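Putative exported protein (Bacteroides fragilis, PDB 3FZX) is of unknown function but binds calcium and, with its YmcC-like barrel related to the lipoprotein-sorting proteins LolA and LolB, may bind lipid. Local coordinates at residues 8-13 with 187-192; 17-22 with 211-216; 35-40 with 51-56; 79-84 with 103-108. One frame throughout, in Å; residues are numbered along the deposited sequence.

Contact 1: 8-13 with 187-192; sequences AFFFPN and EWYAPN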
# COMPACT_ATOMS: atom_id res chain seq x y z
N ALA A 8 1.20 15.05 13.79
CA ALA A 8 2.40 14.31 14.21
C ALA A 8 2.78 13.24 13.18
O ALA A 8 1.92 12.61 12.57
CB ALA A 8 2.19 13.69 15.56
N PHE A 9 4.07 13.00 13.01
CA PHE A 9 4.57 12.05 12.02
C PHE A 9 5.23 10.92 12.82
O PHE A 9 6.29 11.11 13.40
CB PHE A 9 5.55 12.78 11.08
CG PHE A 9 5.89 12.02 9.83
CD1 PHE A 9 6.96 11.15 9.80
CD2 PHE A 9 5.16 12.22 8.67
CE1 PHE A 9 7.29 10.45 8.64
CE2 PHE A 9 5.46 11.52 7.49
CZ PHE A 9 6.55 10.65 7.47
N PHE A 10 4.62 9.74 12.84
CA PHE A 10 5.05 8.63 13.70
C PHE A 10 6.09 7.72 13.07
O PHE A 10 5.85 6.55 12.90
CB PHE A 10 3.80 7.84 14.11
CG PHE A 10 2.84 8.66 14.86
CD1 PHE A 10 3.18 9.14 16.13
CD2 PHE A 10 1.64 9.06 14.30
CE1 PHE A 10 2.32 9.94 16.84
CE2 PHE A 10 0.77 9.87 15.00
CZ PHE A 10 1.11 10.31 16.29
N PHE A 11 7.24 8.29 12.72
CA PHE A 11 8.32 7.58 12.05
C PHE A 11 9.50 8.55 11.92
O PHE A 11 9.30 9.75 11.84
CB PHE A 11 7.89 7.10 10.63
CG PHE A 11 8.78 6.04 10.05
CD1 PHE A 11 8.70 4.71 10.51
CD2 PHE A 11 9.70 6.34 9.06
CE1 PHE A 11 9.53 3.72 10.01
CE2 PHE A 11 10.53 5.34 8.52
CZ PHE A 11 10.46 4.04 9.00
N PRO A 12 10.74 8.05 11.92
CA PRO A 12 11.82 9.01 11.71
C PRO A 12 11.69 9.72 10.37
O PRO A 12 11.21 9.14 9.40
CB PRO A 12 13.07 8.14 11.73
CG PRO A 12 12.58 6.78 11.47
CD PRO A 12 11.28 6.71 12.18
N ASN A 13 12.10 10.98 10.33
CA ASN A 13 11.98 11.77 9.13
C ASN A 13 13.19 12.62 8.74
O ASN A 13 13.08 13.37 7.80
CB ASN A 13 10.66 12.57 9.20
CG ASN A 13 10.51 13.33 10.46
OD1 ASN A 13 11.00 14.43 10.55
ND2 ASN A 13 9.84 12.74 11.47
N GLU A 187 0.85 -2.41 21.00
CA GLU A 187 1.98 -1.63 20.53
C GLU A 187 1.93 -0.20 21.06
O GLU A 187 0.86 0.33 21.43
CB GLU A 187 2.19 -1.71 19.02
CG GLU A 187 1.12 -1.16 18.15
CD GLU A 187 1.40 -1.42 16.64
OE1 GLU A 187 1.95 -2.48 16.27
OE2 GLU A 187 1.04 -0.56 15.81
N TRP A 188 3.12 0.36 21.16
CA TRP A 188 3.32 1.66 21.70
C TRP A 188 4.05 2.44 20.62
O TRP A 188 5.07 1.94 20.10
CB TRP A 188 4.19 1.59 22.94
CG TRP A 188 3.55 1.06 24.19
CD1 TRP A 188 3.04 1.80 25.21
CD2 TRP A 188 3.45 -0.31 24.59
NE1 TRP A 188 2.60 0.98 26.22
CE2 TRP A 188 2.86 -0.32 25.88
CE3 TRP A 188 3.79 -1.53 24.00
CZ2 TRP A 188 2.58 -1.50 26.57
CZ3 TRP A 188 3.53 -2.71 24.69
CH2 TRP A 188 2.92 -2.69 25.98
N TYR A 189 3.53 3.62 20.26
CA TYR A 189 4.19 4.43 19.24
C TYR A 189 4.31 5.89 19.62
O TYR A 189 3.53 6.41 20.42
CB TYR A 189 3.51 4.28 17.88
CG TYR A 189 2.07 4.75 17.79
CD1 TYR A 189 1.01 3.87 18.07
CD2 TYR A 189 1.76 6.04 17.38
CE1 TYR A 189 -0.32 4.29 17.97
CE2 TYR A 189 0.43 6.48 17.27
CZ TYR A 189 -0.60 5.60 17.55
OH TYR A 189 -1.89 6.00 17.39
N ALA A 190 5.32 6.53 19.03
CA ALA A 190 5.74 7.87 19.38
C ALA A 190 6.12 8.67 18.15
O ALA A 190 6.58 8.11 17.14
CB ALA A 190 6.95 7.82 20.35
N PRO A 191 5.95 10.01 18.23
CA PRO A 191 6.35 10.93 17.17
C PRO A 191 7.82 10.79 16.84
O PRO A 191 8.64 10.66 17.74
CB PRO A 191 6.12 12.31 17.79
CG PRO A 191 5.12 12.10 18.90
CD PRO A 191 5.18 10.67 19.31
N ASN A 192 8.12 10.83 15.54
CA ASN A 192 9.45 10.79 14.97
C ASN A 192 10.21 9.45 15.18
O ASN A 192 11.38 9.36 14.87
CB ASN A 192 10.30 11.99 15.44
CG ASN A 192 9.58 13.33 15.28
OD1 ASN A 192 9.03 13.63 14.23
ND2 ASN A 192 9.57 14.11 16.33
O HOH W 1 6.12 14.27 14.43

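Contact 2: 17-22 with 211-216; sequences EQITRN and SVLERI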
# COMPACT_ATOMS: atom_id res chain seq x y z
N GLU A 17 18.80 9.21 9.15
CA GLU A 17 18.50 8.73 10.51
C GLU A 17 18.26 7.23 10.49
O GLU A 17 17.69 6.72 9.53
CB GLU A 17 17.28 9.46 11.11
CG GLU A 17 16.93 8.99 12.53
CD GLU A 17 15.89 9.84 13.21
OE1 GLU A 17 15.41 10.83 12.62
OE2 GLU A 17 15.54 9.48 14.36
N GLN A 18 18.67 6.55 11.57
CA GLN A 18 18.65 5.08 11.66
C GLN A 18 18.09 4.61 13.01
O GLN A 18 18.55 5.05 14.05
CB GLN A 18 20.08 4.57 11.48
CG GLN A 18 20.17 3.27 10.77
CD GLN A 18 21.59 2.93 10.39
OE1 GLN A 18 22.23 2.09 11.02
NE2 GLN A 18 22.09 3.61 9.36
N ILE A 19 17.07 3.77 12.98
CA ILE A 19 16.37 3.28 14.16
C ILE A 19 16.57 1.77 14.18
O ILE A 19 16.40 1.13 13.14
CB ILE A 19 14.83 3.53 14.10
CG1 ILE A 19 14.51 5.03 14.11
CG2 ILE A 19 14.08 2.87 15.25
CD1 ILE A 19 15.13 5.78 15.18
N THR A 20 16.94 1.22 15.34
CA THR A 20 17.10 -0.21 15.53
C THR A 20 16.12 -0.68 16.57
O THR A 20 16.01 -0.06 17.62
CB THR A 20 18.50 -0.54 15.99
OG1 THR A 20 19.41 0.01 15.05
CG2 THR A 20 18.72 -2.08 16.10
N ARG A 21 15.41 -1.76 16.27
CA ARG A 21 14.52 -2.39 17.22
C ARG A 21 14.90 -3.88 17.34
O ARG A 21 15.15 -4.57 16.34
CB ARG A 21 13.08 -2.20 16.76
CG ARG A 21 12.09 -2.39 17.89
CD ARG A 21 10.72 -1.78 17.67
NE ARG A 21 9.90 -2.65 16.83
CZ ARG A 21 9.57 -2.41 15.56
NH1 ARG A 21 9.93 -1.29 14.96
NH2 ARG A 21 8.83 -3.31 14.91
N ASN A 22 14.98 -4.37 18.57
CA ASN A 22 15.33 -5.77 18.86
C ASN A 22 14.07 -6.60 19.09
O ASN A 22 13.10 -6.08 19.67
CB ASN A 22 16.25 -5.86 20.09
CG ASN A 22 17.68 -5.48 19.78
OD1 ASN A 22 18.02 -5.13 18.65
ND2 ASN A 22 18.53 -5.56 20.77
N SER A 211 9.05 -6.86 21.07
CA SER A 211 10.13 -6.07 20.52
C SER A 211 10.21 -4.74 21.26
O SER A 211 9.21 -4.25 21.79
CB SER A 211 9.93 -5.89 19.02
OG SER A 211 8.93 -4.93 18.74
N VAL A 212 11.42 -4.18 21.33
CA VAL A 212 11.71 -2.94 22.04
C VAL A 212 12.72 -2.12 21.23
O VAL A 212 13.72 -2.65 20.72
CB VAL A 212 12.32 -3.22 23.45
CG1 VAL A 212 12.46 -1.92 24.25
CG2 VAL A 212 11.48 -4.24 24.22
N LEU A 213 12.45 -0.83 21.11
CA LEU A 213 13.38 0.12 20.50
C LEU A 213 14.72 0.01 21.20
O LEU A 213 14.80 0.05 22.43
CB LEU A 213 12.83 1.55 20.67
CG LEU A 213 13.67 2.70 20.07
CD1 LEU A 213 13.81 2.56 18.59
CD2 LEU A 213 13.04 4.03 20.50
N GLU A 214 15.78 -0.14 20.42
CA GLU A 214 17.11 -0.36 20.92
C GLU A 214 18.05 0.84 20.69
O GLU A 214 18.88 1.13 21.53
CB GLU A 214 17.68 -1.63 20.25
CG GLU A 214 19.15 -1.96 20.53
CD GLU A 214 19.44 -2.31 21.97
OE1 GLU A 214 18.48 -2.57 22.71
OE2 GLU A 214 20.63 -2.38 22.35
N ARG A 215 17.93 1.52 19.56
CA ARG A 215 18.86 2.60 19.24
C ARG A 215 18.29 3.59 18.21
O ARG A 215 17.60 3.18 17.28
CB ARG A 215 20.16 1.98 18.69
CG ARG A 215 21.31 2.95 18.48
CD ARG A 215 22.47 2.34 17.71
NE ARG A 215 23.49 3.36 17.42
CZ ARG A 215 24.58 3.20 16.65
NH1 ARG A 215 24.85 2.03 16.07
NH2 ARG A 215 25.42 4.22 16.47
N ILE A 216 18.58 4.88 18.43
CA ILE A 216 18.30 5.97 17.50
C ILE A 216 19.65 6.60 17.16
O ILE A 216 20.37 7.00 18.06
CB ILE A 216 17.38 7.03 18.15
CG1 ILE A 216 15.99 6.44 18.46
CG2 ILE A 216 17.22 8.23 17.23
CD1 ILE A 216 15.15 7.29 19.42
O HOH W 2 20.02 2.76 15.15

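Contact 3: 35-40 with 51-56; sequences VYRVDQ and VANYTF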
# COMPACT_ATOMS: atom_id res chain seq x y z
N VAL A 35 16.36 -2.87 11.41
CA VAL A 35 17.03 -1.58 11.24
C VAL A 35 16.35 -0.83 10.10
O VAL A 35 16.22 -1.37 8.99
CB VAL A 35 18.52 -1.74 10.85
CG1 VAL A 35 19.20 -0.37 10.79
CG2 VAL A 35 19.25 -2.64 11.83
N TYR A 36 15.90 0.39 10.39
CA TYR A 36 15.32 1.27 9.39
C TYR A 36 16.29 2.41 9.17
O TYR A 36 16.87 2.93 10.13
CB TYR A 36 14.03 1.89 9.91
CG TYR A 36 12.85 0.97 10.01
CD1 TYR A 36 12.24 0.47 8.85
CD2 TYR A 36 12.27 0.67 11.24
CE1 TYR A 36 11.08 -0.35 8.93
CE2 TYR A 36 11.13 -0.14 11.33
CZ TYR A 36 10.54 -0.65 10.17
OH TYR A 36 9.42 -1.46 10.27
N ARG A 37 16.48 2.81 7.92
CA ARG A 37 17.25 4.01 7.60
C ARG A 37 16.45 4.92 6.64
O ARG A 37 16.01 4.46 5.57
CB ARG A 37 18.61 3.66 7.01
CG ARG A 37 19.49 4.89 6.74
CD ARG A 37 20.82 4.56 6.04
NE ARG A 37 20.72 3.61 4.93
CZ ARG A 37 20.28 3.89 3.70
NH1 ARG A 37 19.86 5.11 3.36
NH2 ARG A 37 20.25 2.91 2.80
N VAL A 38 16.26 6.17 7.04
CA VAL A 38 15.56 7.16 6.23
C VAL A 38 16.40 7.48 5.00
O VAL A 38 17.52 7.98 5.14
CB VAL A 38 15.28 8.46 7.02
CG1 VAL A 38 14.69 9.53 6.08
CG2 VAL A 38 14.36 8.20 8.20
N ASP A 39 15.89 7.15 3.82
CA ASP A 39 16.59 7.38 2.55
C ASP A 39 16.27 8.77 2.02
O ASP A 39 17.17 9.51 1.68
CB ASP A 39 16.18 6.34 1.50
CG ASP A 39 17.17 6.26 0.32
OD1 ASP A 39 18.33 5.86 0.55
OD2 ASP A 39 16.81 6.55 -0.85
N GLN A 40 14.99 9.13 1.98
CA GLN A 40 14.59 10.42 1.46
C GLN A 40 13.33 10.93 2.13
O GLN A 40 12.45 10.15 2.44
CB GLN A 40 14.31 10.31 -0.05
CG GLN A 40 15.56 10.30 -0.95
CD GLN A 40 16.39 11.60 -0.83
OE1 GLN A 40 15.84 12.70 -0.83
NE2 GLN A 40 17.71 11.45 -0.73
N VAL A 51 10.70 7.78 2.48
CA VAL A 51 11.06 6.47 1.95
C VAL A 51 12.23 5.99 2.83
O VAL A 51 13.23 6.70 2.96
CB VAL A 51 11.48 6.58 0.45
CG1 VAL A 51 12.09 5.27 -0.06
CG2 VAL A 51 10.27 6.99 -0.44
N ALA A 52 12.08 4.81 3.44
CA ALA A 52 13.15 4.25 4.27
C ALA A 52 13.52 2.85 3.79
O ALA A 52 12.67 2.14 3.30
CB ALA A 52 12.73 4.20 5.72
N ASN A 53 14.79 2.49 3.92
CA ASN A 53 15.26 1.12 3.71
C ASN A 53 15.18 0.34 5.01
O ASN A 53 15.55 0.88 6.06
CB ASN A 53 16.72 1.12 3.28
CG ASN A 53 16.94 1.86 1.99
OD1 ASN A 53 17.87 2.65 1.87
ND2 ASN A 53 16.08 1.64 1.01
N TYR A 54 14.71 -0.90 4.95
CA TYR A 54 14.69 -1.78 6.12
C TYR A 54 15.59 -2.97 5.88
O TYR A 54 15.76 -3.40 4.73
CB TYR A 54 13.29 -2.26 6.49
CG TYR A 54 12.59 -3.12 5.45
CD1 TYR A 54 12.81 -4.51 5.39
CD2 TYR A 54 11.67 -2.56 4.57
CE1 TYR A 54 12.15 -5.30 4.44
CE2 TYR A 54 11.01 -3.35 3.62
CZ TYR A 54 11.26 -4.71 3.57
OH TYR A 54 10.59 -5.47 2.65
N THR A 55 16.17 -3.46 6.98
CA THR A 55 16.89 -4.72 7.05
C THR A 55 16.41 -5.49 8.29
O THR A 55 16.23 -4.93 9.37
CB THR A 55 18.37 -4.50 7.14
OG1 THR A 55 18.78 -3.85 5.95
CG2 THR A 55 19.10 -5.81 7.24
N PHE A 56 16.12 -6.77 8.06
CA PHE A 56 15.76 -7.73 9.09
C PHE A 56 16.95 -8.66 9.15
O PHE A 56 17.36 -9.21 8.14
CB PHE A 56 14.54 -8.57 8.68
CG PHE A 56 13.21 -7.91 8.87
CD1 PHE A 56 12.56 -7.95 10.11
CD2 PHE A 56 12.56 -7.28 7.82
CE1 PHE A 56 11.30 -7.34 10.30
CE2 PHE A 56 11.32 -6.66 8.00
CZ PHE A 56 10.68 -6.71 9.24
O HOH W 3 18.13 -0.52 6.82

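Contact 4: 79-84 with 103-108; sequences SMSMGD and GDLMNY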
# COMPACT_ATOMS: atom_id res chain seq x y z
N SER A 79 -0.00 7.58 7.91
CA SER A 79 -0.09 6.15 7.69
C SER A 79 1.25 5.60 7.28
O SER A 79 2.17 6.37 6.97
CB SER A 79 -1.17 5.82 6.65
OG SER A 79 -0.89 6.36 5.36
N MSE A 80 1.41 4.27 7.34
CA MSE A 80 2.65 3.65 6.92
C MSE A 80 2.51 2.17 6.59
O MSE A 80 1.55 1.51 6.97
CB MSE A 80 3.78 3.85 7.95
CG MSE A 80 3.59 3.11 9.26
SE MSE A 80 5.15 3.45 10.49
CE MSE A 80 4.21 2.95 12.15
N SER A 81 3.51 1.67 5.88
CA SER A 81 3.67 0.25 5.60
C SER A 81 3.68 -0.56 6.88
O SER A 81 4.12 -0.08 7.94
CB SER A 81 5.00 0.00 4.90
OG SER A 81 5.05 0.72 3.70
N MSE A 82 3.24 -1.80 6.76
CA MSE A 82 3.04 -2.68 7.91
C MSE A 82 4.28 -3.52 8.27
O MSE A 82 4.16 -4.50 8.99
CB MSE A 82 1.83 -3.58 7.63
CG MSE A 82 0.51 -2.86 7.59
SE MSE A 82 -0.87 -4.12 7.03
CE MSE A 82 -0.92 -5.24 8.67
N GLY A 83 5.45 -3.14 7.76
CA GLY A 83 6.72 -3.77 8.12
C GLY A 83 6.80 -4.29 9.55
O GLY A 83 7.16 -5.45 9.79
N ASP A 84 6.39 -3.45 10.50
CA ASP A 84 6.45 -3.80 11.92
C ASP A 84 5.71 -5.09 12.34
O ASP A 84 6.20 -5.82 13.22
CB ASP A 84 6.04 -2.59 12.75
CG ASP A 84 6.97 -1.34 12.46
OD1 ASP A 84 8.22 -1.49 12.55
OD2 ASP A 84 6.45 -0.24 12.10
N GLY A 103 1.41 -5.09 1.88
CA GLY A 103 0.36 -4.81 2.83
C GLY A 103 -0.28 -3.47 2.54
O GLY A 103 0.18 -2.73 1.70
N ASP A 104 -1.34 -3.18 3.27
CA ASP A 104 -1.94 -1.86 3.26
C ASP A 104 -1.01 -0.86 3.91
O ASP A 104 -0.12 -1.24 4.69
CB ASP A 104 -3.22 -1.88 4.09
CG ASP A 104 -4.24 -2.85 3.55
OD1 ASP A 104 -4.93 -2.44 2.58
OD2 ASP A 104 -4.29 -4.00 4.07
N LEU A 105 -1.22 0.42 3.60
CA LEU A 105 -0.64 1.48 4.40
C LEU A 105 -1.64 1.55 5.55
O LEU A 105 -2.83 1.68 5.33
CB LEU A 105 -0.57 2.81 3.64
CG LEU A 105 0.34 2.89 2.43
CD1 LEU A 105 0.21 4.25 1.78
CD2 LEU A 105 1.78 2.60 2.85
N MSE A 106 -1.16 1.41 6.78
CA MSE A 106 -2.01 1.44 7.95
C MSE A 106 -1.88 2.79 8.69
O MSE A 106 -0.77 3.29 8.90
CB MSE A 106 -1.60 0.30 8.88
CG MSE A 106 -2.52 0.13 10.05
SE MSE A 106 -2.35 -1.73 10.70
CE MSE A 106 -0.76 -1.51 11.61
N ASN A 107 -3.01 3.30 9.15
CA ASN A 107 -3.09 4.61 9.79
C ASN A 107 -2.75 4.58 11.29
O ASN A 107 -2.98 3.57 11.96
CB ASN A 107 -4.47 5.22 9.57
CG ASN A 107 -5.53 4.53 10.43
OD1 ASN A 107 -5.67 3.30 10.43
ND2 ASN A 107 -6.24 5.32 11.20
N TYR A 108 -2.17 5.66 11.79
CA TYR A 108 -1.84 5.78 13.21
C TYR A 108 -2.36 7.11 13.69
O TYR A 108 -1.76 8.14 13.41
CB TYR A 108 -0.33 5.66 13.45
CG TYR A 108 0.14 4.24 13.32
CD1 TYR A 108 0.34 3.66 12.07
CD2 TYR A 108 0.32 3.46 14.45
CE1 TYR A 108 0.72 2.33 11.95
CE2 TYR A 108 0.71 2.14 14.35
CZ TYR A 108 0.90 1.57 13.09
OH TYR A 108 1.28 0.25 13.00
O HOH W 4 1.97 -2.52 4.51

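Contact 1: 8-13 with 187-192
Phe10 and Pro191 bring the two backbones together, their CA atoms 4.4 Å apart, where the irregular N-terminal segment 8-13 passes the end of strand 180-190. No ladder forms. The link between main chains is one nearly straight hydrogen bond, Asn192 N to Phe9 O (2.8 Å, 165° at the hydrogen), and Phe10 sits at the centre of an inverse gamma turn that bends the chain just beyond this carbonyl. A CA-H...O contact from Asn192 CA to Phe11 O (3.3 Å) adds to the join.

Among the side chains, Phe10 and Tyr189 make a T-shaped pair: the CD2-CE2 edge of Tyr189 points at one face of the Phe10 ring, with centroids 5.0 Å apart and planes at 82°. Pro191 lies alongside the same phenylalanine, its CD 3.8 Å from Phe10 CE1. The polar end is an amide pair. Asn13 ND2 donates to Asn192 OD1 (3.0 Å), which lies in the Asn13 amide plane, and also to Phe11 O, so two acceptors fix the rotation of that amide. A water bridges Asn192 OD1 and Phe9 N.

Phe9 and Phe11 turn instead to strands 47-58 and 63-74, and Tyr189 OH bonds to Pro109 O. The N-terminal segment therefore connects the end of strand 180-190 with strands from another part of the barrel.

Contact 2: 17-22 with 211-216
Ile19 forms the tight part of this contact, reaching two residues of strand 207-217 on one face of the sheet. Its CG2, anti to the backbone N, meets Leu213 CD1 at 3.4 Å, while its CD1 meets Ile216 CG1 at 3.5 Å; both separations are shorter than usual van der Waals contact. Ile19 and Ile216 lie side by side and point the same way, whereas Leu213 comes across obliquely. Arg21 shares this buried face. Its chain is extended to CD and then bends (chi3 80°), placing NE 3.1 Å from Ser211 OG, an acceptor lying in the guanidinium plane. That hydroxyl also bonds to Ser198, and the guanidinium continues through NH1 to a salt bridge with Asp84.

The other face is looser and more open to solvent. Thr20 CB only brushes Arg215 CB at 4.0 Å, and the extended Arg215 chain leads away from the contact. Asn22 and Glu214 cross with amide and carboxylate planes 9° apart, but Asn22 ND2 stays 3.6 Å from Glu214 OE1, and its hydrogen bond goes to Tyr24. A water bonded to Thr20 OG1 has weak bonds to the carbonyls of Gln18 and Arg215.

The strands run antiparallel at 147°, with one irregularity: Thr20 O accepts from both Glu214 N (2.8 Å) and the longer Arg215 N, from the same side of its plane. Two residues facing one define a classic beta bulge, here in the pairing of first and last strands that closes the antiparallel barrel.

Contact 3: 35-40 with 51-56
Val51 O is gripped by two backbone donors, Asp39 N at 2.8 Å and Gln40 N at 3.2 Å, both lying in its carbonyl plane. Two consecutive residues thus face one, which makes a classic beta bulge and shifts the register of the hairpin formed by strands 30-44 and 47-58. Away from the bulge the antiparallel pairing is regular: Val35 with Thr55 and Arg37 with Asn53 are hydrogen-bonded pairs. A water donates to both Val35 O and Asn53 O.

The polar side chains gather on the face carrying Arg37 and Asn53, which lie side by side and point the same way. The Arg37 chain bends at chi3 (44°), which places NE. NH2 lies 2.6 Å from Asn53 OD1, with guanidinium and amide planes 63° apart. NH1 makes a salt bridge to Asp39 OD1 (3.3 Å), meeting the anti lone pair of that oxygen almost in the guanidinium plane. On the opposite face Tyr54 CB packs against Tyr36 CD1 (3.8 Å); Tyr36 OH is held by Asp84, and the Tyr36 ring meets Phe11 edge-to-face.

The charged and amide groups lie on the face of Arg37 and Asn53, which also carries Val35 and Val51; Asp39 and Val51 pack there on Lys134 and Tyr132 of the second subunit. Within the strand, the positive charge of Arg37 would be expected to stabilise the carboxylate of Asp39.

Contact 4: 79-84 with 103-108
Met80 reaches Tyr108 with its CG between the backbone N and the carbonyl carbon (chi1 69°), followed by an extended chain that carries CE over the ring. This is a Met-aromatic contact between strand 77-81 and the residue that follows strand 99-107, its antiparallel neighbour in the barrel, the methionines being present as selenomethionine. CE lies 3.8 Å from the ring centroid and 23° off the normal, offset toward the rim in a CH-pi arrangement; SE is farther away and oblique.

Met80 and Met106 form the hydrogen-bonded backbone pair. Met106 N donates to Met80 O at 2.7 Å, and Met80 N reaches Met106 O at 2.9 Å from well above the carbonyl plane. Met82 crosses Met106 at about a right angle, CG to CB 4.0 Å. Facing the other way, Leu105 CD2 packs against the backbone at Ser81 N (3.6 Å).

Outside the pair, Tyr108 OH bonds to Glu187 and its ring makes a cation-pi contact with Arg148. Asn107 bonds to Glu123 and Asp125, close in sequence to the calcium-binding Asp121 and Asp122; its side chain is about 9 Å from that of Asp122. Asp104 and Leu105 pack on Leu105 and Asp104 of the second subunit. Past the paired residues a water takes over the bridging: it accepts from Met82 N at 2.7 Å and donates to Asp104 O.

How the contacts relate
All four contacts reach one closed antiparallel barrel, their centres 12 to 18 Å apart; in contact 1 one side is the loop before strand 18-25. Contacts 3 and 4 follow each other along the chain and both lie within the spans bridged by contacts 1 and 2, whose segments alternate. Contact 2 closes the barrel; strands 18-25 and 30-44 carry it directly into contact 3 through Ile19 O and Tyr36 N (2.9 Å). Asp84 of segment 79-84 ties three contacts together, receiving Arg21 NH1 from contact 2 and lying 2.6 Å from Tyr36 OH of contact 3. Contact 1 meets contact 4 at Tyr108, where Phe10, Tyr189 and Glu187 converge. Contacts 3 and 4 also touch the second subunit.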